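PDB 1SR8: cobalt-precorrin-5B C(1)-methyltransferase from Archaeoglobus fulgidus, which probably catalyses the S-adenosyl-L-methionine-dependent methylation of C-1 in cobalt-precorrin-5B to give cobalt-precorrin-6A in anaerobic cobalamin biosynthesis. Local coordinates for residues A[212-215]-A[219-222]. Residues are numbered along the deposited sequence; the frame is centred on the assembly and turned at random.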
# COMPACT_ATOMS: atom_id res chain seq x y z
N ALA A 212 -17.79 -7.67 -4.76
CA ALA A 212 -16.80 -8.70 -4.47
C ALA A 212 -16.03 -8.28 -3.21
O ALA A 212 -15.40 -7.22 -3.19
CB ALA A 212 -15.85 -8.87 -5.64
N ILE A 213 -16.12 -9.08 -2.15
CA ILE A 213 -15.42 -8.80 -0.90
C ILE A 213 -14.06 -9.51 -0.97
O ILE A 213 -13.98 -10.73 -0.83
CB ILE A 213 -16.22 -9.35 0.32
CG1 ILE A 213 -17.66 -8.86 0.26
CG2 ILE A 213 -15.56 -8.91 1.62
CD1 ILE A 213 -18.60 -9.55 1.24
N THR A 214 -13.00 -8.74 -1.20
CA THR A 214 -11.66 -9.32 -1.33
C THR A 214 -10.74 -9.04 -0.15
O THR A 214 -10.94 -8.09 0.60
CB THR A 214 -11.00 -8.85 -2.64
OG1 THR A 214 -10.59 -7.48 -2.54
CG2 THR A 214 -12.01 -8.98 -3.78
N THR A 215 -9.72 -9.89 0.02
CA THR A 215 -8.76 -9.77 1.12
C THR A 215 -7.59 -8.81 0.89
O THR A 215 -7.01 -8.29 1.84
CB THR A 215 -8.17 -11.16 1.49
OG1 THR A 215 -7.65 -11.79 0.32
CG2 THR A 215 -9.24 -12.04 2.10
N ALA A 219 -6.29 -10.16 -4.71
CA ALA A 219 -7.64 -10.72 -4.72
C ALA A 219 -8.57 -9.81 -5.51
O ALA A 219 -9.41 -10.27 -6.29
CB ALA A 219 -8.16 -10.87 -3.30
N TRP A 220 -8.41 -8.52 -5.28
CA TRP A 220 -9.20 -7.48 -5.94
C TRP A 220 -9.00 -7.57 -7.45
O TRP A 220 -9.95 -7.45 -8.21
CB TRP A 220 -8.74 -6.12 -5.42
CG TRP A 220 -9.51 -4.93 -5.94
CD1 TRP A 220 -10.65 -4.39 -5.42
CD2 TRP A 220 -9.14 -4.10 -7.04
NE1 TRP A 220 -11.00 -3.26 -6.12
CE2 TRP A 220 -10.10 -3.06 -7.13
CE3 TRP A 220 -8.09 -4.12 -7.97
CZ2 TRP A 220 -10.03 -2.06 -8.10
CZ3 TRP A 220 -8.02 -3.12 -8.94
CH2 TRP A 220 -8.99 -2.10 -8.99
N LEU A 221 -7.75 -7.76 -7.87
CA LEU A 221 -7.42 -7.87 -9.28
C LEU A 221 -8.05 -9.12 -9.85
O LEU A 221 -8.53 -9.13 -10.98
CB LEU A 221 -5.90 -7.93 -9.48
CG LEU A 221 -5.14 -6.61 -9.28
CD1 LEU A 221 -3.64 -6.85 -9.29
CD2 LEU A 221 -5.52 -5.65 -10.38
N TYR A 222 -8.06 -10.18 -9.06
CA TYR A 222 -8.64 -11.43 -9.50
C TYR A 222 -10.13 -11.25 -9.73
O TYR A 222 -10.65 -11.66 -10.76
CB TYR A 222 -8.44 -12.51 -8.45
CG TYR A 222 -8.86 -13.88 -8.92
CD1 TYR A 222 -8.04 -14.64 -9.76
CD2 TYR A 222 -10.08 -14.43 -8.52
CE1 TYR A 222 -8.42 -15.91 -10.18
CE2 TYR A 222 -10.47 -15.70 -8.93
CZ TYR A 222 -9.64 -16.44 -9.76
OH TYR A 222 -10.02 -17.71 -10.14
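The indole of Trp-220 meets Thr-214 at its edge: the hydroxyl OG1 lies near the ring plane, 4.2 Å from CD1, and neither face of the ring is used by 212-215. Val-234 of the adjacent strand and Glu-7 and Leu-8 near the N-terminus also pack against the Trp-220 side chain. With CG anti to the backbone N (chi1 -177°), the indole is carried toward strand 231-234, where NE1 makes a weak hydrogen bond to Pro-232 O.

The centre of the contact is the pairing of Thr-214, at the end of the strand, with Ala-219 in the first turn of the helix. The CB of Thr-214 points at the helix and abuts the methyl of Ala-219, with 3.5 Å between the two CB atoms; the small alanine lets the backbones come close, the CA atoms of Thr-214 and Ala-219 being 5.4 Å apart. Both branches of the threonine lie on the same face of the peptide linking Ala-219 to Trp-220. The methyl CG2 sits 3.8 Å from Ala-219 O, while OG1 stands 3.7 Å from Trp-220 N and an equal distance from Trp-220 CB. No hydrogen bond spans the segments. Instead, the chi1 of 74° at Thr-214 places OG1 between the backbone N and carbonyl carbon, and this buried hydroxyl is hydrogen-bonded to Phe-233 O. Thr-215 adds a looser touch from the turn, its OG1 lying 3.8 Å from Ala-219 CB and forming a weak hydrogen bond with Phe-254 N.

Strand 210-214 is an inner strand of a four-stranded parallel sheet, flanked by 231-234 and 248-253. Such close packing of a strand's C-terminal end against the first turns of the helix that follows it is characteristic of a beta-alpha-beta unit, here strand 210-214, helix 217-226 and strand 231-234.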